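Local coordinates for Galactose/lactose metabolism regulatory protein GAL80 (Saccharomyces cerevisiae, PDB 3BTS), which represses the galactose and lactose metabolic genes by binding the activator GAL4 and blocking its transcriptional activation when no inducing sugar is present, at the interface of chains A and B. Residues are numbered along the deposited sequence; one frame, centred on the assembly and turned at random. Chains: chain A/B, Galactose/lactose metabolism regulatory protein GAL80.

Contacts 1 and 3 are twins related by the two-fold axis: each pairs Asn177, Ser178, Pro277 and His300 of one chain with Tyr190, His264 and Lys283 of the other. Their C-alpha centres lie about 27 Å apart, with contact 2 between them, about 18 Å from contact 1 and 15 Å from contact 3. Strand 264-271 runs through all three, giving His264 to the outer patches and Gln268 to the middle, where copies of the same residue face each other. Sheet thus packs on sheet along a continuous line, which may support self-association, although the subunit is a monomer and the structure alone cannot show a biological pairing.

Contact 1: the interface of chains A and B. Residues chain A 190, 240, 264, 283; chain B 177-178, 277, 300.
Strand 176-184 belongs to the C-terminal, sheet-forming part of this GFO/IDH/MocA-type fold, and near its start B:Asn177 reaches across to A:Tyr190 and A:His264. The amide of B:Asn177 points at chain A because CG lies opposite the backbone N (chi1 -177°). Its ND2 donates to the phenol OH of A:Tyr190 at 2.6 Å, a moderately straight bond (156° at H) lying close to the amide plane. The phenol ring is turned 68° from that plane, and ND2 sits at its hydroxyl end, near CZ and CE1 as well. A:Ile240 backs the ring within its own chain, its CD1 3.6 Å above the plane toward the rim; a branched aliphatic suits this supporting place. The other branch of the amide, OD1, lies in plane at the edge of the A:His264 imidazole, whose CE1 is 3.4 Å from B:Asn177 CG. An asparagine fits because its two ends can serve unlike neighbours. Near the start of the imidazole side chain, B:Pro277 crosses with its stiff ring at about a right angle, CG 3.9 Å from A:His264 CB. A:Lys283, extended but poorly ordered, crosses the amide at a slant, and its NZ comes 3.9 Å from CB of B:His300.

Contact 2: the interface of chains A and B. Residues chain A 232-234, 268-269, 427; chain B 233, 235, 266, 268.
Facing C-terminal sheets of this GFO/IDH/MocA-type fold bring A:Gln268 and B:Gln268 face to face near the two-fold axis. Their amides come from opposite directions and stack with planes 21° apart, CD to CD 3.4 Å. Each side chain leaves its strand with CG between the backbone N and the carbonyl carbon (chi1 56° in A:Gln268) and then runs extended, which carries the amide to its twin. A:Asn233 and B:Asn233 stack likewise, CG to CG 3.3 Å, but their ND2 atoms face each other without bonding, a close approach that carries little at 2.7 Å resolution. Flat amides suit this tight centre, since they can pack by their faces and still offer polar ends. B:Gln268 OE1 is modelled 3.0 Å from the carbonyl O of A:Asn233 and also close to its OD1, as A:Gln268 OE1 is to B:Asn233; these acceptor pairs are doubtful as drawn, and glutamine amides turned over could supply an N-H. Alongside, CB of B:Leu266 lies 3.6 Å from A:Gln268 NE2. With an alanine in place of A:Gln268, the amide of B:Gln268 would probably lose its stacking mate and be freer to turn. Toward A:Thr427 the contact is looser. B:Asn233 ND2 makes a weak hydrogen bond of 3.4 Å to A:Thr427 OG1, while the poorly ordered B:Met235 meets the threonine tip to tip, B:Met235 CE 3.7 Å from A:Thr427 CG2.

Contact 3: the interface of chains A and B. Residues chain A 177-178, 277, 300; chain B 190, 239, 264, 283.
The imidazole of B:His264 has A:Pro277 over one face and the amide of A:Asn177 at its edge. The proline CG stands 4.1 Å above the ring plane, offset toward the rim, a compact and rigid group against a flat one. At the edge, ND2 of A:Asn177 lies in the ring plane, 3.1 Å from NE2 of B:His264, and can donate a hydrogen bond if that nitrogen carries no proton. Ring and amide planes are 49° apart. Within chain A, the hydroxyl OG of A:Ser178 donates to A:Asn177 OD1 at 3.1 Å, tilted 29° from the carbonyl plane; this second-shell bond would favour OD1 on the serine side and ND2 toward the histidine. The poorly ordered B:Lys283, all but straight beyond CG, is long enough to cross the amide, its NZ 3.9 Å from OD1 of A:Asn177, where a positive charge may favour the oxygen. B:Tyr190, also poorly ordered, stays farther off, its phenol OH 3.6 Å from A:Asn177 ND2. Water 1 bridges the chains, bonded to the backbone O of A:Asn177 at 2.8 Å and to B:Asn239 ND2 at 3.1 Å. The water bridge and the Asn177-His264 contact join one outer end of the two-fold interface, and may thereby steady a pairing of repressor molecules.

Contact 1: the interface of chains A and B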
loop_
_atom_site.group_PDB
_atom_site.type_symbol
_atom_site.label_atom_id
_atom_site.label_comp_id
_atom_site.label_asym_id
_atom_site.label_seq_id
_atom_site.Cartn_x
_atom_site.Cartn_y
_atom_site.Cartn_z
ATOM N N TYR A 190 0.742 20.073 -2.878
ATOM C CA TYR A 190 0.097 21.126 -3.653
ATOM C C TYR A 190 0.774 22.477 -3.478
ATOM O O TYR A 190 0.625 23.361 -4.315
ATOM C CB TYR A 190 -1.398 21.197 -3.312
ATOM C CG TYR A 190 -2.135 19.955 -3.751
ATOM C CD1 TYR A 190 -2.540 18.993 -2.835
ATOM C CD2 TYR A 190 -2.380 19.721 -5.096
ATOM C CE1 TYR A 190 -3.191 17.835 -3.249
ATOM C CE2 TYR A 190 -3.029 18.576 -5.517
ATOM C CZ TYR A 190 -3.431 17.638 -4.596
ATOM O OH TYR A 190 -4.080 16.512 -5.042
ATOM N N ILE A 240 0.705 16.439 -9.830
ATOM C CA ILE A 240 0.743 17.848 -9.470
ATOM C C ILE A 240 1.907 18.553 -10.177
ATOM O O ILE A 240 2.930 18.836 -9.560
ATOM C CB ILE A 240 0.897 18.021 -7.952
ATOM C CG1 ILE A 240 -0.091 17.125 -7.206
ATOM C CG2 ILE A 240 0.750 19.493 -7.556
ATOM C CD1 ILE A 240 0.179 17.009 -5.704
ATOM N N HIS A 264 3.885 11.415 -5.820
ATOM C CA HIS A 264 3.417 10.144 -5.273
ATOM C C HIS A 264 4.298 8.981 -5.722
ATOM O O HIS A 264 4.769 8.951 -6.856
ATOM C CB HIS A 264 1.964 9.871 -5.680
ATOM C CG HIS A 264 0.997 10.918 -5.222
ATOM N ND1 HIS A 264 0.404 10.893 -3.979
ATOM C CD2 HIS A 264 0.510 12.016 -5.849
ATOM C CE1 HIS A 264 -0.398 11.935 -3.855
ATOM N NE2 HIS A 264 -0.354 12.630 -4.978
ATOM N N LYS A 283 3.565 9.913 -0.216
ATOM C CA LYS A 283 2.768 11.047 -0.665
ATOM C C LYS A 283 3.611 12.311 -0.514
ATOM O O LYS A 283 4.564 12.321 0.253
ATOM C CB LYS A 283 1.485 11.099 0.181
ATOM C CG LYS A 283 0.606 12.314 0.051
ATOM C CD LYS A 283 -0.629 12.144 0.936
ATOM C CE LYS A 283 -1.414 13.437 1.083
ATOM N NZ LYS A 283 -2.648 13.222 1.890
ATOM N N ASN B 177 -6.860 12.513 -3.967
ATOM C CA ASN B 177 -5.422 12.557 -4.122
ATOM C C ASN B 177 -4.840 11.129 -4.144
ATOM O O ASN B 177 -3.968 10.807 -4.953
ATOM C CB ASN B 177 -4.826 13.399 -2.971
ATOM C CG ASN B 177 -3.314 13.571 -3.070
ATOM O OD1 ASN B 177 -2.545 12.821 -2.450
ATOM N ND2 ASN B 177 -2.881 14.563 -3.842
ATOM N N SER B 178 -5.325 10.274 -3.255
ATOM C CA SER B 178 -4.768 8.937 -3.135
ATOM C C SER B 178 -5.651 8.053 -2.286
ATOM O O SER B 178 -6.584 8.531 -1.645
ATOM C CB SER B 178 -3.358 8.993 -2.550
ATOM O OG SER B 178 -3.336 9.681 -1.316
ATOM N N PRO B 277 -3.428 7.269 -7.394
ATOM C CA PRO B 277 -2.624 6.150 -6.885
ATOM C C PRO B 277 -3.388 5.337 -5.839
ATOM O O PRO B 277 -3.998 5.905 -4.937
ATOM C CB PRO B 277 -1.425 6.847 -6.231
ATOM C CG PRO B 277 -1.425 8.234 -6.778
ATOM C CD PRO B 277 -2.862 8.570 -7.011
ATOM N N HIS B 300 -7.796 9.801 0.666
ATOM C CA HIS B 300 -7.260 11.117 0.977
ATOM C C HIS B 300 -7.648 12.124 -0.096
ATOM O O HIS B 300 -7.192 12.033 -1.231
ATOM C CB HIS B 300 -5.741 11.053 1.108
ATOM C CG HIS B 300 -5.256 9.940 1.983
ATOM N ND1 HIS B 300 -5.320 9.994 3.355
ATOM C CD2 HIS B 300 -4.686 8.752 1.676
ATOM C CE1 HIS B 300 -4.817 8.879 3.860
ATOM N NE2 HIS B 300 -4.427 8.110 2.864
#

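Contact 2: the interface of chains A and B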
loop_
_atom_site.group_PDB
_atom_site.type_symbol
_atom_site.label_atom_id
_atom_site.label_comp_id
_atom_site.label_asym_id
_atom_site.label_seq_id
_atom_site.Cartn_x
_atom_site.Cartn_y
_atom_site.Cartn_z
ATOM N N ILE A 232 10.663 -6.260 -7.173
ATOM C CA ILE A 232 9.984 -5.020 -6.824
ATOM C C ILE A 232 9.141 -4.504 -7.990
ATOM O O ILE A 232 9.396 -4.847 -9.148
ATOM C CB ILE A 232 10.991 -3.920 -6.367
ATOM C CG1 ILE A 232 11.940 -3.535 -7.501
ATOM C CG2 ILE A 232 11.793 -4.367 -5.158
ATOM C CD1 ILE A 232 11.547 -2.259 -8.204
ATOM N N ASN A 233 8.130 -3.697 -7.680
ATOM C CA ASN A 233 7.401 -2.961 -8.707
ATOM C C ASN A 233 6.986 -1.598 -8.207
ATOM O O ASN A 233 6.510 -1.457 -7.087
ATOM C CB ASN A 233 6.180 -3.723 -9.207
ATOM C CG ASN A 233 5.417 -2.958 -10.283
ATOM O OD1 ASN A 233 4.705 -2.000 -9.988
ATOM N ND2 ASN A 233 5.554 -3.389 -11.533
ATOM N N ALA A 234 7.164 -0.593 -9.054
ATOM C CA ALA A 234 6.949 0.783 -8.651
ATOM C C ALA A 234 6.137 1.553 -9.668
ATOM O O ALA A 234 6.314 1.391 -10.866
ATOM C CB ALA A 234 8.294 1.479 -8.420
ATOM N N GLN A 268 5.796 -1.838 -4.200
ATOM C CA GLN A 268 5.609 -3.135 -3.565
ATOM C C GLN A 268 6.757 -4.048 -3.941
ATOM O O GLN A 268 7.348 -3.901 -5.013
ATOM C CB GLN A 268 4.266 -3.746 -3.955
ATOM C CG GLN A 268 4.044 -3.902 -5.436
ATOM C CD GLN A 268 2.590 -4.177 -5.786
ATOM O OE1 GLN A 268 2.299 -4.772 -6.821
ATOM N NE2 GLN A 268 1.673 -3.741 -4.921
ATOM N N GLY A 269 7.091 -4.981 -3.059
ATOM C CA GLY A 269 8.209 -5.871 -3.323
ATOM C C GLY A 269 8.269 -7.046 -2.373
ATOM O O GLY A 269 7.366 -7.258 -1.570
ATOM N N THR A 427 7.512 -5.829 -13.079
ATOM C CA THR A 427 8.204 -6.245 -11.874
ATOM C C THR A 427 9.636 -6.623 -12.221
ATOM O O THR A 427 9.890 -7.228 -13.263
ATOM C CB THR A 427 7.490 -7.430 -11.221
ATOM O OG1 THR A 427 6.133 -7.064 -10.935
ATOM C CG2 THR A 427 8.187 -7.845 -9.933
ATOM N N ASN B 233 -0.788 -3.386 -11.082
ATOM C CA ASN B 233 0.237 -4.412 -10.906
ATOM C C ASN B 233 -0.002 -5.198 -9.625
ATOM O O ASN B 233 -0.260 -4.623 -8.565
ATOM C CB ASN B 233 1.653 -3.825 -10.908
ATOM C CG ASN B 233 2.726 -4.894 -10.707
ATOM O OD1 ASN B 233 2.937 -5.387 -9.597
ATOM N ND2 ASN B 233 3.410 -5.252 -11.788
ATOM N N MET B 235 1.115 -8.702 -7.090
ATOM C CA MET B 235 1.908 -9.858 -6.722
ATOM C C MET B 235 1.038 -10.714 -5.814
ATOM O O MET B 235 0.481 -10.216 -4.840
ATOM C CB MET B 235 3.204 -9.439 -6.023
ATOM C CG MET B 235 4.076 -8.529 -6.866
ATOM S SD MET B 235 5.550 -7.933 -6.014
ATOM C CE MET B 235 6.095 -6.658 -7.148
ATOM N N LEU B 266 -0.590 -8.370 -2.966
ATOM C CA LEU B 266 -0.169 -6.976 -3.092
ATOM C C LEU B 266 -0.759 -6.409 -4.372
ATOM O O LEU B 266 -0.679 -7.034 -5.434
ATOM C CB LEU B 266 1.350 -6.860 -3.154
ATOM C CG LEU B 266 2.139 -7.267 -1.915
ATOM C CD1 LEU B 266 3.624 -7.105 -2.174
ATOM C CD2 LEU B 266 1.722 -6.432 -0.737
ATOM N N GLN B 268 -1.322 -2.599 -6.570
ATOM C CA GLN B 268 -1.258 -1.157 -6.744
ATOM C C GLN B 268 -1.785 -0.819 -8.131
ATOM O O GLN B 268 -1.699 -1.629 -9.049
ATOM C CB GLN B 268 0.165 -0.623 -6.513
ATOM C CG GLN B 268 1.230 -1.221 -7.420
ATOM C CD GLN B 268 2.641 -0.936 -6.925
ATOM O OE1 GLN B 268 3.592 -0.920 -7.702
ATOM N NE2 GLN B 268 2.779 -0.716 -5.625
#

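Contact 3: the interface of chains A and B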
loop_
_atom_site.group_PDB
_atom_site.type_symbol
_atom_site.label_atom_id
_atom_site.label_comp_id
_atom_site.label_asym_id
_atom_site.label_seq_id
_atom_site.Cartn_x
_atom_site.Cartn_y
_atom_site.Cartn_z
ATOM N N ASN A 177 5.541 -11.788 8.616
ATOM C CA ASN A 177 4.479 -12.210 7.723
ATOM C C ASN A 177 4.248 -11.192 6.604
ATOM O O ASN A 177 4.049 -11.560 5.450
ATOM C CB ASN A 177 3.183 -12.451 8.519
ATOM C CG ASN A 177 1.973 -12.637 7.623
ATOM O OD1 ASN A 177 1.247 -11.684 7.339
ATOM N ND2 ASN A 177 1.761 -13.862 7.155
ATOM N N SER A 178 4.281 -9.911 6.950
ATOM C CA SER A 178 4.101 -8.852 5.959
ATOM C C SER A 178 4.487 -7.474 6.493
ATOM O O SER A 178 4.595 -7.269 7.702
ATOM C CB SER A 178 2.662 -8.834 5.443
ATOM O OG SER A 178 1.735 -8.709 6.506
ATOM N N PRO A 277 6.211 -9.976 1.831
ATOM C CA PRO A 277 5.465 -8.969 1.063
ATOM C C PRO A 277 5.576 -7.590 1.700
ATOM O O PRO A 277 5.405 -7.465 2.911
ATOM C CB PRO A 277 4.010 -9.452 1.154
ATOM C CG PRO A 277 4.088 -10.863 1.597
ATOM C CD PRO A 277 5.314 -10.952 2.459
ATOM N N HIS A 300 4.501 -6.911 10.679
ATOM C CA HIS A 300 3.675 -7.963 11.268
ATOM C C HIS A 300 4.421 -9.289 11.369
ATOM O O HIS A 300 4.722 -9.923 10.357
ATOM C CB HIS A 300 2.415 -8.161 10.442
ATOM C CG HIS A 300 1.714 -6.889 10.099
ATOM N ND1 HIS A 300 0.953 -6.192 11.012
ATOM C CD2 HIS A 300 1.651 -6.188 8.944
ATOM C CE1 HIS A 300 0.457 -5.114 10.436
ATOM N NE2 HIS A 300 0.867 -5.087 9.180
ATOM N N TYR B 190 -2.361 -19.006 8.966
ATOM C CA TYR B 190 -1.553 -20.186 9.245
ATOM C C TYR B 190 -2.405 -21.374 9.686
ATOM O O TYR B 190 -1.896 -22.480 9.862
ATOM C CB TYR B 190 -0.492 -19.881 10.308
ATOM C CG TYR B 190 0.630 -18.957 9.856
ATOM C CD1 TYR B 190 1.029 -17.881 10.639
ATOM C CD2 TYR B 190 1.294 -19.169 8.651
ATOM C CE1 TYR B 190 2.055 -17.041 10.239
ATOM C CE2 TYR B 190 2.320 -18.334 8.242
ATOM C CZ TYR B 190 2.698 -17.270 9.040
ATOM O OH TYR B 190 3.718 -16.433 8.638
ATOM N N ASN B 239 2.772 -18.285 0.475
ATOM C CA ASN B 239 3.864 -18.492 1.415
ATOM C C ASN B 239 3.494 -19.482 2.500
ATOM O O ASN B 239 4.348 -19.892 3.289
ATOM C CB ASN B 239 4.265 -17.163 2.057
ATOM C CG ASN B 239 4.978 -16.236 1.087
ATOM O OD1 ASN B 239 5.301 -16.620 -0.039
ATOM N ND2 ASN B 239 5.232 -15.009 1.526
ATOM N N HIS B 264 -1.583 -14.078 0.517
ATOM C CA HIS B 264 -1.268 -12.653 0.457
ATOM C C HIS B 264 -1.470 -12.094 -0.948
ATOM O O HIS B 264 -1.179 -12.761 -1.938
ATOM C CB HIS B 264 0.172 -12.389 0.910
ATOM C CG HIS B 264 0.464 -12.839 2.309
ATOM N ND1 HIS B 264 0.231 -12.045 3.411
ATOM C CD2 HIS B 264 0.979 -14.001 2.783
ATOM C CE1 HIS B 264 0.581 -12.701 4.505
ATOM N NE2 HIS B 264 1.040 -13.888 4.150
ATOM N N LYS B 283 -4.228 -9.777 3.370
ATOM C CA LYS B 283 -3.580 -10.809 4.154
ATOM C C LYS B 283 -4.610 -11.900 4.434
ATOM O O LYS B 283 -5.810 -11.647 4.362
ATOM C CB LYS B 283 -3.051 -10.161 5.441
ATOM C CG LYS B 283 -2.561 -11.090 6.527
ATOM C CD LYS B 283 -2.039 -10.263 7.700
ATOM C CE LYS B 283 -1.768 -11.115 8.932
ATOM N NZ LYS B 283 -1.199 -10.299 10.044
HETATM O O HOH W 1 4.492 -14.096 4.390
#